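Local atomic coordinates of uncharacterized protein yqbN (Bacillus subtilis, PDB entry 3KLU), a protein that is of unknown function but probably acts as a chaperone in the assembly of phage-like tails. Residues Val42-Lys47 with Ala124-Lys129; Val87-Tyr92 with Glu132-Asp137; Tyr104-Pro109 with Ala113-Ser118; Asp55-Glu60 with Tyr82-Val87. All coordinates share one frame; numbering follows the deposited sequence.

Contact 1. Residues Val42-Lys47 with Ala124-Lys129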
loop_
_atom_site.group_PDB
_atom_site.type_symbol
_atom_site.label_atom_id
_atom_site.label_comp_id
_atom_site.label_asym_id
_atom_site.label_seq_id
_atom_site.Cartn_x
_atom_site.Cartn_y
_atom_site.Cartn_z
ATOM N N VAL A 42 5.270 -10.888 -11.631
ATOM C CA VAL A 42 4.910 -9.483 -11.728
ATOM C C VAL A 42 4.959 -8.974 -10.302
ATOM O O VAL A 42 4.048 -9.238 -9.519
ATOM C CB VAL A 42 3.498 -9.354 -12.270
ATOM C CG1 VAL A 42 3.101 -7.915 -12.287
ATOM C CG2 VAL A 42 3.415 -9.998 -13.689
ATOM N N PRO A 43 6.040 -8.270 -9.924
ATOM C CA PRO A 43 6.120 -7.768 -8.542
ATOM C C PRO A 43 5.156 -6.627 -8.247
ATOM O O PRO A 43 4.719 -5.916 -9.151
ATOM C CB PRO A 43 7.579 -7.322 -8.413
ATOM C CG PRO A 43 7.894 -6.836 -9.799
ATOM C CD PRO A 43 7.238 -7.865 -10.696
ATOM N N PHE A 44 4.803 -6.485 -6.976
ATOM C CA PHE A 44 3.943 -5.393 -6.572
ATOM C C PHE A 44 4.858 -4.185 -6.426
ATOM O O PHE A 44 6.029 -4.333 -6.065
ATOM C CB PHE A 44 3.345 -5.677 -5.212
ATOM C CG PHE A 44 2.083 -6.436 -5.258
ATOM C CD1 PHE A 44 1.891 -7.431 -6.187
ATOM C CD2 PHE A 44 1.104 -6.192 -4.325
ATOM C CE1 PHE A 44 0.702 -8.199 -6.175
ATOM C CE2 PHE A 44 -0.089 -6.945 -4.293
ATOM C CZ PHE A 44 -0.286 -7.948 -5.221
ATOM N N ILE A 45 4.319 -3.000 -6.708
ATOM C CA ILE A 45 5.049 -1.759 -6.535
ATOM C C ILE A 45 4.402 -1.001 -5.382
ATOM O O ILE A 45 3.186 -0.662 -5.425
ATOM C CB ILE A 45 4.979 -0.899 -7.760
ATOM C CG1 ILE A 45 5.627 -1.625 -8.918
ATOM C CG2 ILE A 45 5.723 0.426 -7.512
ATOM C CD1 ILE A 45 5.523 -0.832 -10.220
ATOM N N PHE A 46 5.212 -0.761 -4.348
ATOM C CA PHE A 46 4.795 -0.046 -3.149
ATOM C C PHE A 46 5.452 1.330 -3.133
ATOM O O PHE A 46 6.492 1.549 -3.783
ATOM C CB PHE A 46 5.215 -0.785 -1.879
ATOM C CG PHE A 46 4.554 -2.153 -1.699
ATOM C CD1 PHE A 46 5.005 -3.266 -2.417
ATOM C CD2 PHE A 46 3.553 -2.334 -0.748
ATOM C CE1 PHE A 46 4.471 -4.537 -2.169
ATOM C CE2 PHE A 46 3.011 -3.599 -0.494
ATOM C CZ PHE A 46 3.465 -4.697 -1.196
ATOM N N LYS A 47 4.816 2.252 -2.416
ATOM C CA LYS A 47 5.305 3.612 -2.250
ATOM C C LYS A 47 4.563 4.197 -1.072
ATOM O O LYS A 47 3.351 4.374 -1.135
ATOM C CB LYS A 47 5.019 4.464 -3.476
ATOM C CG LYS A 47 5.592 5.872 -3.365
ATOM C CD LYS A 47 5.020 6.753 -4.475
ATOM C CE LYS A 47 5.887 7.962 -4.695
ATOM N NZ LYS A 47 6.008 8.624 -3.381
ATOM N N ALA A 124 -1.200 -11.661 4.149
ATOM C CA ALA A 124 -0.571 -11.203 5.383
ATOM C C ALA A 124 0.740 -10.536 5.048
ATOM O O ALA A 124 1.086 -9.527 5.632
ATOM C CB ALA A 124 -0.348 -12.379 6.336
ATOM N N ASN A 125 1.460 -11.101 4.086
ATOM C CA ASN A 125 2.746 -10.560 3.688
ATOM C C ASN A 125 2.585 -9.215 3.028
ATOM O O ASN A 125 3.399 -8.328 3.212
ATOM C CB ASN A 125 3.469 -11.509 2.719
ATOM C CG ASN A 125 4.105 -12.706 3.417
ATOM O OD1 ASN A 125 4.274 -12.720 4.633
ATOM N ND2 ASN A 125 4.489 -13.706 2.633
ATOM N N TRP A 126 1.544 -9.074 2.222
ATOM C CA TRP A 126 1.301 -7.804 1.560
ATOM C C TRP A 126 1.072 -6.717 2.614
ATOM O O TRP A 126 1.655 -5.628 2.544
ATOM C CB TRP A 126 0.081 -7.931 0.662
ATOM C CG TRP A 126 -0.434 -6.632 0.179
ATOM C CD1 TRP A 126 0.137 -5.802 -0.747
ATOM C CD2 TRP A 126 -1.693 -6.045 0.522
ATOM N NE1 TRP A 126 -0.700 -4.738 -1.007
ATOM C CE2 TRP A 126 -1.829 -4.863 -0.240
ATOM C CE3 TRP A 126 -2.725 -6.411 1.397
ATOM C CZ2 TRP A 126 -2.958 -4.041 -0.158
ATOM C CZ3 TRP A 126 -3.844 -5.599 1.484
ATOM C CH2 TRP A 126 -3.949 -4.418 0.703
ATOM N N LEU A 127 0.234 -7.025 3.600
ATOM C CA LEU A 127 -0.068 -6.067 4.655
ATOM C C LEU A 127 1.182 -5.622 5.342
ATOM O O LEU A 127 1.448 -4.424 5.455
ATOM C CB LEU A 127 -0.979 -6.671 5.698
ATOM C CG LEU A 127 -2.466 -6.596 5.375
ATOM C CD1 LEU A 127 -3.246 -7.336 6.442
ATOM C CD2 LEU A 127 -2.919 -5.161 5.337
ATOM N N ASN A 128 1.972 -6.585 5.801
ATOM C CA ASN A 128 3.187 -6.221 6.501
ATOM C C ASN A 128 4.173 -5.457 5.629
ATOM O O ASN A 128 4.793 -4.519 6.090
ATOM C CB ASN A 128 3.842 -7.465 7.109
ATOM C CG ASN A 128 2.883 -8.247 7.968
ATOM O OD1 ASN A 128 2.090 -7.675 8.709
ATOM N ND2 ASN A 128 2.943 -9.570 7.873
ATOM N N LYS A 129 4.341 -5.831 4.370
ATOM C CA LYS A 129 5.284 -5.072 3.557
ATOM C C LYS A 129 4.856 -3.599 3.500
ATOM O O LYS A 129 5.680 -2.695 3.569
ATOM C CB LYS A 129 5.365 -5.608 2.129
ATOM C CG LYS A 129 6.441 -4.872 1.274
ATOM C CD LYS A 129 7.853 -5.443 1.572
ATOM C CE LYS A 129 8.916 -4.357 1.550
ATOM N NZ LYS A 129 10.295 -4.937 1.686
#
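Strand 44-46, the middle strand of a small three-stranded antiparallel sheet, lies over helix 120-133, with Phe-44 turned to Trp-126, and Phe-46 to both Trp-126 and Lys-129; the segment axes come within 10.9 Å and run in nearly the same direction, 25° apart. This is helix-on-sheet packing, one helix against one face of a sheet, and its centre is an aromatic cluster of Phe-44, Phe-46 and Trp-126. The indole presents its five-membered ring to both phenylalanines. CD1 of Trp-126 lies 3.7 Å from CD2 of Phe-44, in an oblique pairing whose planes stand 73° apart. The second ring meets it rim to rim, CZ of Phe-46 approaching CD1 of Trp-126 to 3.5 Å. A chi1 of 167° puts CG of Trp-126 opposite the backbone N and turns the indole from the helix flank to the strand, where NE1 hydrogen-bonds OG1 of Thr-90 on the neighbouring strand, so the one polar atom of this buried ring is satisfied. The aliphatic part of Lys-129 closes over the Phe-46 ring; bends at chi2 and chi3 then carry its ammonium away to a salt bridge with Glu-132. In this CH-pi contact, CG of Lys-129 stands 3.9 Å from the Phe-46 ring centroid, nearly above its centre.

Contact 2. Residues Val87-Tyr92 with Glu132-Asp137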
loop_
_atom_site.group_PDB
_atom_site.type_symbol
_atom_site.label_atom_id
_atom_site.label_comp_id
_atom_site.label_asym_id
_atom_site.label_seq_id
_atom_site.Cartn_x
_atom_site.Cartn_y
_atom_site.Cartn_z
ATOM N N VAL A 87 -3.695 -0.778 0.754
ATOM C CA VAL A 87 -4.295 -0.497 -0.540
ATOM C C VAL A 87 -3.663 0.769 -1.140
ATOM O O VAL A 87 -3.223 0.755 -2.270
ATOM C CB VAL A 87 -5.842 -0.324 -0.405
ATOM C CG1 VAL A 87 -6.441 0.391 -1.669
ATOM C CG2 VAL A 87 -6.494 -1.709 -0.280
ATOM N N GLU A 88 -3.584 1.845 -0.356
ATOM C CA GLU A 88 -3.030 3.115 -0.848
ATOM C C GLU A 88 -1.474 3.148 -0.990
ATOM O O GLU A 88 -0.901 3.872 -1.816
ATOM C CB GLU A 88 -3.568 4.240 0.032
ATOM C CG GLU A 88 -5.067 4.428 -0.194
ATOM C CD GLU A 88 -5.693 5.502 0.704
ATOM O OE1 GLU A 88 -4.972 6.419 1.171
ATOM O OE2 GLU A 88 -6.921 5.444 0.936
ATOM N N THR A 89 -0.795 2.321 -0.217
ATOM C CA THR A 89 0.651 2.230 -0.347
ATOM C C THR A 89 0.994 1.377 -1.582
ATOM O O THR A 89 2.124 1.376 -2.060
ATOM C CB THR A 89 1.202 1.553 0.890
ATOM O OG1 THR A 89 0.870 2.370 2.010
ATOM C CG2 THR A 89 2.695 1.306 0.797
ATOM N N THR A 90 0.014 0.645 -2.102
ATOM C CA THR A 90 0.293 -0.214 -3.243
ATOM C C THR A 90 -0.046 0.432 -4.556
ATOM O O THR A 90 -1.218 0.539 -4.908
ATOM C CB THR A 90 -0.452 -1.546 -3.104
ATOM O OG1 THR A 90 -0.021 -2.192 -1.903
ATOM C CG2 THR A 90 -0.157 -2.462 -4.274
ATOM N N VAL A 91 1.000 0.809 -5.290
ATOM C CA VAL A 91 0.875 1.492 -6.574
ATOM C C VAL A 91 0.377 0.607 -7.714
ATOM O O VAL A 91 -0.405 1.040 -8.559
ATOM C CB VAL A 91 2.251 2.071 -7.025
ATOM C CG1 VAL A 91 2.039 3.083 -8.104
ATOM C CG2 VAL A 91 2.992 2.669 -5.846
ATOM N N TYR A 92 0.919 -0.613 -7.755
ATOM C CA TYR A 92 0.580 -1.604 -8.769
ATOM C C TYR A 92 0.649 -2.944 -8.063
ATOM O O TYR A 92 1.726 -3.367 -7.592
ATOM C CB TYR A 92 1.591 -1.560 -9.917
ATOM C CG TYR A 92 1.389 -2.626 -10.977
ATOM C CD1 TYR A 92 0.239 -2.626 -11.776
ATOM C CD2 TYR A 92 2.353 -3.608 -11.217
ATOM C CE1 TYR A 92 0.049 -3.555 -12.793
ATOM C CE2 TYR A 92 2.165 -4.544 -12.247
ATOM C CZ TYR A 92 1.007 -4.493 -13.032
ATOM O OH TYR A 92 0.847 -5.317 -14.113
ATOM N N GLU A 132 5.585 -1.782 6.581
ATOM C CA GLU A 132 7.018 -1.607 6.612
ATOM C C GLU A 132 7.432 -0.503 5.657
ATOM O O GLU A 132 8.266 0.319 6.002
ATOM C CB GLU A 132 7.697 -2.919 6.220
ATOM C CG GLU A 132 9.215 -2.813 6.010
ATOM C CD GLU A 132 9.800 -4.049 5.340
ATOM O OE1 GLU A 132 9.384 -5.177 5.693
ATOM O OE2 GLU A 132 10.676 -3.888 4.466
ATOM N N ILE A 133 6.874 -0.502 4.448
ATOM C CA ILE A 133 7.181 0.525 3.466
ATOM C C ILE A 133 6.861 1.957 4.001
ATOM O O ILE A 133 7.431 2.951 3.529
ATOM C CB ILE A 133 6.366 0.286 2.177
ATOM C CG1 ILE A 133 6.972 -0.873 1.375
ATOM C CG2 ILE A 133 6.334 1.560 1.316
ATOM C CD1 ILE A 133 8.257 -0.552 0.690
ATOM N N ASN A 134 5.957 2.066 4.978
ATOM C CA ASN A 134 5.607 3.362 5.516
ATOM C C ASN A 134 6.437 3.675 6.760
ATOM O O ASN A 134 6.021 4.469 7.604
ATOM C CB ASN A 134 4.111 3.386 5.845
ATOM C CG ASN A 134 3.264 3.569 4.626
ATOM O OD1 ASN A 134 3.248 4.634 4.035
ATOM N ND2 ASN A 134 2.576 2.523 4.218
ATOM N N GLY A 135 7.603 3.034 6.863
ATOM C CA GLY A 135 8.491 3.231 8.000
ATOM C C GLY A 135 8.034 2.735 9.363
ATOM O O GLY A 135 8.676 3.017 10.366
ATOM N N PHE A 136 6.936 2.006 9.458
ATOM C CA PHE A 136 6.531 1.540 10.784
ATOM C C PHE A 136 7.260 0.279 11.202
ATOM O O PHE A 136 7.141 -0.761 10.556
ATOM C CB PHE A 136 5.032 1.316 10.821
ATOM C CG PHE A 136 4.257 2.576 10.661
ATOM C CD1 PHE A 136 4.328 3.570 11.640
ATOM C CD2 PHE A 136 3.506 2.811 9.519
ATOM C CE1 PHE A 136 3.663 4.784 11.484
ATOM C CE2 PHE A 136 2.831 4.023 9.346
ATOM C CZ PHE A 136 2.911 5.013 10.332
ATOM N N ASP A 137 8.040 0.371 12.272
ATOM C CA ASP A 137 8.771 -0.787 12.754
ATOM C C ASP A 137 9.708 -1.330 11.678
ATOM O O ASP A 137 10.835 -0.858 11.528
ATOM C CB ASP A 137 7.779 -1.870 13.182
ATOM C CG ASP A 137 8.459 -3.158 13.566
ATOM O OD1 ASP A 137 9.301 -3.138 14.491
ATOM O OD2 ASP A 137 8.151 -4.193 12.941
#
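Thr-89, in the last turn of helix 78-89, meets Asn-134 and Ile-133 at the C-terminal end of helix 120-133, and both branches of the threonine take part. ND2 of Asn-134 donates to OG1 of Thr-89 over 2.8 Å; the bond is nearly straight (168°) and lies in the amide plane. Thr-89 OG1 also hydrogen-bonds the carbonyl of Ile-85 one turn back, so its hydroxyl is gripped from two directions. The amide is held at both ends as well: ND2 also bonds the carbonyl of Ala-130, and OD1 takes the backbone N of Ile-49, which fixes the flip of the group. The methyl does the apolar work. The chi1 of -61° leaves OG1 beside the backbone N and turns the methyl to Ile-133, CG2 of Thr-89 lying 3.7 Å from CG2 of Ile-133; the isoleucine side chain also touches Phe-46 and Glu-24. Just beyond, Gly-135, at positive phi, is the C-prime residue of a Schellman motif that ends helix 120-133, with N of Phe-136 bonded to O of Ile-131 and N of Gly-135 to O of Glu-132.

Contact 3. Residues Tyr104-Pro109 with Ala113-Ser118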
loop_
_atom_site.group_PDB
_atom_site.type_symbol
_atom_site.label_atom_id
_atom_site.label_comp_id
_atom_site.label_asym_id
_atom_site.label_seq_id
_atom_site.Cartn_x
_atom_site.Cartn_y
_atom_site.Cartn_z
ATOM N N TYR A 104 -13.652 -8.490 -9.936
ATOM C CA TYR A 104 -13.801 -9.282 -8.738
ATOM C C TYR A 104 -15.135 -9.047 -8.080
ATOM O O TYR A 104 -15.421 -9.587 -7.014
ATOM C CB TYR A 104 -12.645 -8.985 -7.793
ATOM C CG TYR A 104 -11.394 -9.713 -8.221
ATOM C CD1 TYR A 104 -11.126 -11.006 -7.764
ATOM C CD2 TYR A 104 -10.497 -9.123 -9.107
ATOM C CE1 TYR A 104 -10.005 -11.686 -8.166
ATOM C CE2 TYR A 104 -9.366 -9.793 -9.524
ATOM C CZ TYR A 104 -9.121 -11.080 -9.050
ATOM O OH TYR A 104 -7.995 -11.756 -9.484
ATOM N N LYS A 105 -15.948 -8.227 -8.728
ATOM C CA LYS A 105 -17.278 -7.913 -8.254
ATOM C C LYS A 105 -17.436 -7.411 -6.814
ATOM O O LYS A 105 -18.163 -7.987 -6.008
ATOM C CB LYS A 105 -18.187 -9.114 -8.515
ATOM C CG LYS A 105 -18.359 -9.390 -10.017
ATOM C CD LYS A 105 -18.240 -10.870 -10.347
ATOM C CE LYS A 105 -18.271 -11.104 -11.867
ATOM N NZ LYS A 105 -17.313 -10.233 -12.654
ATOM N N THR A 106 -16.719 -6.340 -6.496
ATOM C CA THR A 106 -16.846 -5.692 -5.192
ATOM C C THR A 106 -16.253 -4.287 -5.285
ATOM O O THR A 106 -15.231 -4.061 -5.940
ATOM C CB THR A 106 -16.195 -6.503 -4.054
ATOM O OG1 THR A 106 -16.255 -5.740 -2.842
ATOM C CG2 THR A 106 -14.750 -6.873 -4.389
ATOM N N GLU A 107 -16.945 -3.326 -4.685
ATOM C CA GLU A 107 -16.491 -1.947 -4.719
ATOM C C GLU A 107 -15.554 -1.656 -3.552
ATOM O O GLU A 107 -14.986 -0.561 -3.452
ATOM C CB GLU A 107 -17.691 -1.011 -4.697
ATOM C CG GLU A 107 -18.511 -1.083 -5.939
ATOM C CD GLU A 107 -17.750 -0.640 -7.161
ATOM O OE1 GLU A 107 -17.198 0.473 -7.153
ATOM O OE2 GLU A 107 -17.700 -1.409 -8.138
ATOM N N ASP A 108 -15.381 -2.647 -2.686
ATOM C CA ASP A 108 -14.501 -2.502 -1.532
ATOM C C ASP A 108 -13.078 -2.900 -1.919
ATOM O O ASP A 108 -12.782 -4.094 -2.092
ATOM C CB ASP A 108 -14.975 -3.379 -0.392
ATOM C CG ASP A 108 -14.249 -3.083 0.902
ATOM O OD1 ASP A 108 -13.404 -2.157 0.910
ATOM O OD2 ASP A 108 -14.523 -3.783 1.908
ATOM N N PRO A 109 -12.183 -1.898 -2.060
ATOM C CA PRO A 109 -10.786 -2.112 -2.435
ATOM C C PRO A 109 -10.077 -3.103 -1.515
ATOM O O PRO A 109 -9.176 -3.820 -1.955
ATOM C CB PRO A 109 -10.179 -0.705 -2.381
ATOM C CG PRO A 109 -11.372 0.200 -2.559
ATOM C CD PRO A 109 -12.427 -0.477 -1.743
ATOM N N ALA A 113 -8.519 -6.670 -2.617
ATOM C CA ALA A 113 -7.227 -7.218 -2.203
ATOM C C ALA A 113 -7.349 -8.660 -1.694
ATOM O O ALA A 113 -6.545 -9.523 -2.067
ATOM C CB ALA A 113 -6.565 -6.319 -1.100
ATOM N N LYS A 114 -8.358 -8.938 -0.878
ATOM C CA LYS A 114 -8.505 -10.298 -0.345
ATOM C C LYS A 114 -8.830 -11.317 -1.427
ATOM O O LYS A 114 -8.414 -12.457 -1.350
ATOM C CB LYS A 114 -9.561 -10.339 0.750
ATOM C CG LYS A 114 -9.106 -9.664 2.036
ATOM C CD LYS A 114 -10.309 -9.517 2.972
ATOM C CE LYS A 114 -9.946 -8.783 4.234
ATOM N NZ LYS A 114 -8.737 -9.400 4.823
ATOM N N ARG A 115 -9.571 -10.901 -2.440
ATOM C CA ARG A 115 -9.850 -11.822 -3.527
ATOM C C ARG A 115 -8.632 -11.975 -4.446
ATOM O O ARG A 115 -8.393 -13.058 -4.962
ATOM C CB ARG A 115 -11.101 -11.356 -4.277
ATOM C CG ARG A 115 -12.283 -11.293 -3.309
ATOM C CD ARG A 115 -13.592 -10.887 -3.943
ATOM N NE ARG A 115 -14.636 -10.863 -2.914
ATOM C CZ ARG A 115 -15.906 -10.493 -3.126
ATOM N NH1 ARG A 115 -16.303 -10.102 -4.328
ATOM N NH2 ARG A 115 -16.795 -10.545 -2.138
ATOM N N VAL A 116 -7.823 -10.927 -4.625
ATOM C CA VAL A 116 -6.630 -11.056 -5.478
ATOM C C VAL A 116 -5.537 -11.858 -4.755
ATOM O O VAL A 116 -4.978 -12.786 -5.314
ATOM C CB VAL A 116 -5.993 -9.681 -5.866
ATOM C CG1 VAL A 116 -4.672 -9.924 -6.648
ATOM C CG2 VAL A 116 -6.966 -8.833 -6.722
ATOM N N LEU A 117 -5.212 -11.480 -3.520
ATOM C CA LEU A 117 -4.189 -12.200 -2.744
ATOM C C LEU A 117 -4.956 -13.317 -1.992
ATOM O O LEU A 117 -5.043 -13.326 -0.755
ATOM C CB LEU A 117 -3.523 -11.217 -1.759
ATOM C CG LEU A 117 -2.809 -10.043 -2.471
ATOM C CD1 LEU A 117 -2.558 -8.890 -1.516
ATOM C CD2 LEU A 117 -1.509 -10.513 -3.047
ATOM N N SER A 118 -5.523 -14.247 -2.753
ATOM C CA SER A 118 -6.349 -15.306 -2.156
ATOM C C SER A 118 -5.667 -16.418 -1.359
ATOM O O SER A 118 -6.329 -17.321 -0.861
ATOM C CB SER A 118 -7.248 -15.907 -3.227
ATOM O OG SER A 118 -6.483 -16.286 -4.350
#
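The guanidinium of Arg-115 reaches back to the carbonyls of Tyr-104 and Lys-105, which lie in the loop ahead of its own helix. NH1 of Arg-115 donates to O of Tyr-104 over 2.9 Å, within the guanidinium plane and nearly along the C=O axis, and adds a weak bond to O of Lys-105 at 3.3 Å. CG2 of Thr-106 sits over one face of the guanidinium, 3.6 Å from NH1 of Arg-115. Beside this, the Tyr-104 ring packs on the helix: its CD1 comes to 3.5 Å from CB of Arg-115, and CG2 of Val-116 lies over one face, 3.8 Å from CE2 of Tyr-104, in a CH-pi contact offset toward the rim. Two helices are thus joined by a tight connection. Helix 98-103 ends in a Schellman motif at Lys-105, and helix 109-116 begins after Asp-108 at its N-cap; between them OG1 of Thr-106 accepts from N of Asp-108 in an ST turn. Farther out, Glu-111 holds NE of Arg-115 in a salt bridge, steadying an arm that is extended from CG to NE. OD1 of Asp-108 has a salt bridge to Arg-80, tying the start of the helix to helix 78-89, and Phe-34 and Phe-95 pack on Val-116.

Contact 4. Residues Asp55-Glu60 with Tyr82-Val87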
loop_
_atom_site.group_PDB
_atom_site.type_symbol
_atom_site.label_atom_id
_atom_site.label_comp_id
_atom_site.label_asym_id
_atom_site.label_seq_id
_atom_site.Cartn_x
_atom_site.Cartn_y
_atom_site.Cartn_z
ATOM N N ASP A 55 -3.111 9.821 8.889
ATOM C CA ASP A 55 -3.931 10.416 9.923
ATOM C C ASP A 55 -5.388 10.398 9.530
ATOM O O ASP A 55 -6.219 9.961 10.305
ATOM C CB ASP A 55 -3.490 11.842 10.211
ATOM C CG ASP A 55 -2.254 11.899 11.084
ATOM O OD1 ASP A 55 -2.103 11.007 11.950
ATOM O OD2 ASP A 55 -1.446 12.837 10.916
ATOM N N GLU A 56 -5.720 10.867 8.335
ATOM C CA GLU A 56 -7.120 10.829 7.960
ATOM C C GLU A 56 -7.624 9.387 7.961
ATOM O O GLU A 56 -8.798 9.141 8.210
ATOM C CB GLU A 56 -7.366 11.386 6.576
ATOM C CG GLU A 56 -6.384 12.374 6.073
ATOM C CD GLU A 56 -6.731 12.729 4.655
ATOM O OE1 GLU A 56 -5.830 13.052 3.850
ATOM O OE2 GLU A 56 -7.936 12.684 4.344
ATOM N N LEU A 57 -6.756 8.428 7.667
ATOM C CA LEU A 57 -7.221 7.054 7.673
ATOM C C LEU A 57 -7.533 6.590 9.080
ATOM O O LEU A 57 -8.498 5.848 9.299
ATOM C CB LEU A 57 -6.195 6.105 7.033
ATOM C CG LEU A 57 -6.189 6.258 5.511
ATOM C CD1 LEU A 57 -5.012 5.496 4.881
ATOM C CD2 LEU A 57 -7.564 5.785 4.972
ATOM N N GLU A 58 -6.725 7.015 10.041
ATOM C CA GLU A 58 -6.974 6.578 11.407
ATOM C C GLU A 58 -8.313 7.114 11.850
ATOM O O GLU A 58 -9.147 6.370 12.358
ATOM C CB GLU A 58 -5.901 7.073 12.357
ATOM C CG GLU A 58 -5.860 6.238 13.601
ATOM C CD GLU A 58 -5.220 6.955 14.754
ATOM O OE1 GLU A 58 -4.149 7.573 14.555
ATOM O OE2 GLU A 58 -5.788 6.890 15.863
ATOM N N LYS A 59 -8.493 8.415 11.654
ATOM C CA LYS A 59 -9.733 9.104 11.985
ATOM C C LYS A 59 -10.893 8.336 11.353
ATOM O O LYS A 59 -11.846 7.934 12.025
ATOM C CB LYS A 59 -9.653 10.527 11.432
ATOM C CG LYS A 59 -10.977 11.200 11.150
ATOM C CD LYS A 59 -10.730 12.573 10.535
ATOM C CE LYS A 59 -12.006 13.203 9.969
ATOM N NZ LYS A 59 -12.589 12.447 8.816
ATOM N N GLU A 60 -10.772 8.133 10.048
ATOM C CA GLU A 60 -11.731 7.408 9.228
ATOM C C GLU A 60 -12.086 6.012 9.767
ATOM O O GLU A 60 -13.154 5.490 9.459
ATOM C CB GLU A 60 -11.135 7.279 7.832
ATOM C CG GLU A 60 -12.097 7.194 6.675
ATOM C CD GLU A 60 -11.451 7.697 5.387
ATOM O OE1 GLU A 60 -11.148 8.910 5.315
ATOM O OE2 GLU A 60 -11.235 6.891 4.451
ATOM N N TYR A 82 -5.303 -0.686 8.731
ATOM C CA TYR A 82 -4.086 -1.141 8.089
ATOM C C TYR A 82 -4.292 -1.573 6.646
ATOM O O TYR A 82 -3.460 -1.322 5.775
ATOM C CB TYR A 82 -3.472 -2.274 8.912
ATOM C CG TYR A 82 -3.029 -1.790 10.258
ATOM C CD1 TYR A 82 -2.412 -0.555 10.378
ATOM C CD2 TYR A 82 -3.218 -2.552 11.416
ATOM C CE1 TYR A 82 -1.985 -0.071 11.607
ATOM C CE2 TYR A 82 -2.789 -2.075 12.671
ATOM C CZ TYR A 82 -2.168 -0.822 12.745
ATOM O OH TYR A 82 -1.711 -0.289 13.935
ATOM N N ALA A 83 -5.426 -2.210 6.400
ATOM C CA ALA A 83 -5.729 -2.688 5.069
ATOM C C ALA A 83 -5.831 -1.483 4.142
ATOM O O ALA A 83 -5.284 -1.492 3.028
ATOM C CB ALA A 83 -7.046 -3.498 5.075
ATOM N N ARG A 84 -6.534 -0.449 4.593
ATOM C CA ARG A 84 -6.685 0.734 3.772
ATOM C C ARG A 84 -5.297 1.320 3.510
ATOM O O ARG A 84 -5.017 1.766 2.413
ATOM C CB ARG A 84 -7.555 1.780 4.470
ATOM C CG ARG A 84 -8.799 1.269 5.156
ATOM C CD ARG A 84 -10.031 1.298 4.285
ATOM N NE ARG A 84 -10.155 2.527 3.501
ATOM C CZ ARG A 84 -10.480 3.721 3.982
ATOM N NH1 ARG A 84 -10.723 3.890 5.278
ATOM N NH2 ARG A 84 -10.583 4.754 3.149
ATOM N N ILE A 85 -4.413 1.313 4.506
ATOM C CA ILE A 85 -3.064 1.860 4.307
ATOM C C ILE A 85 -2.342 1.098 3.180
ATOM O O ILE A 85 -1.698 1.714 2.271
ATOM C CB ILE A 85 -2.199 1.745 5.597
ATOM C CG1 ILE A 85 -2.790 2.594 6.726
ATOM C CG2 ILE A 85 -0.776 2.177 5.292
ATOM C CD1 ILE A 85 -2.013 2.517 8.066
ATOM N N ALA A 86 -2.442 -0.236 3.253
ATOM C CA ALA A 86 -1.823 -1.128 2.275
ATOM C C ALA A 86 -2.367 -0.861 0.872
ATOM O O ALA A 86 -1.591 -0.739 -0.095
ATOM C CB ALA A 86 -2.068 -2.614 2.671
ATOM N N VAL A 87 -3.695 -0.778 0.754
ATOM C CA VAL A 87 -4.295 -0.497 -0.540
ATOM C C VAL A 87 -3.663 0.769 -1.140
ATOM O O VAL A 87 -3.223 0.755 -2.270
ATOM C CB VAL A 87 -5.842 -0.324 -0.405
ATOM C CG1 VAL A 87 -6.441 0.391 -1.669
ATOM C CG2 VAL A 87 -6.494 -1.709 -0.280
#
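A roughly antiparallel helix pair, helix 51-60 against helix 78-89, is joined here by a salt bridge between Glu-60 and Arg-84 and by the apolar contacts of Leu-57. The segment axes approach to 10.0 Å at 146°, and the CA atoms of Leu-57 and Arg-84 are the nearest pair across them. A single carboxylate oxygen does the ionic work: OE2 of Glu-60 receives NH2 of Arg-84 at 2.6 Å. That bond is nearly straight, with an N-H...O angle of 164° and the oxygen in the guanidinium plane. A weak second bond reaches the same OE2 of Glu-60 from NH1 of Arg-84 at 3.2 Å. The carboxylate and guanidinium planes are nearly coplanar, 27° apart, although the two side chains cross at about a right angle. Bends at chi2 and chi3 fold the arginine so that its guanidinium turns one face to the leucine. CD2 of Leu-57 lies over that face, toward its rim, 3.7 Å from NH2 of Arg-84. With Glu-60 exposed and Leu-57 buried, the salt bridge lies at the outer margin of the helix-helix interface and the leucine on its inner side. Its other methyl, CD1 of Leu-57, touches CG1 of Ile-85 at 4.1 Å. Phe-81 and Glu-88, about a turn before and after Arg-84 in helix 78-89, also meet Leu-57, and Val-110 of helix 109-116 packs against Arg-84.

Along the chain, contact 4 and then contact 3 both lie between the two segments of contact 1, whereas contacts 1 and 2 interleave. The latter two are close neighbours, their centres about 7 Å apart; both use helix 120-133, and their strands 44-46 and 90-92 pair in one sheet. Contact 4 shares helix 78-89 with contact 2, about 11 Å away centre to centre. Contact 3 is more peripheral, about 15 Å from the centre of contact 1, yet Leu-117 and Ala-113 pack on Trp-126, which also touches Ala-86 and Val-87. That indole, carried by helix 120-133, thus joins contacts 1, 2 and 3 at the core, with contact 4 attached through helix 78-89.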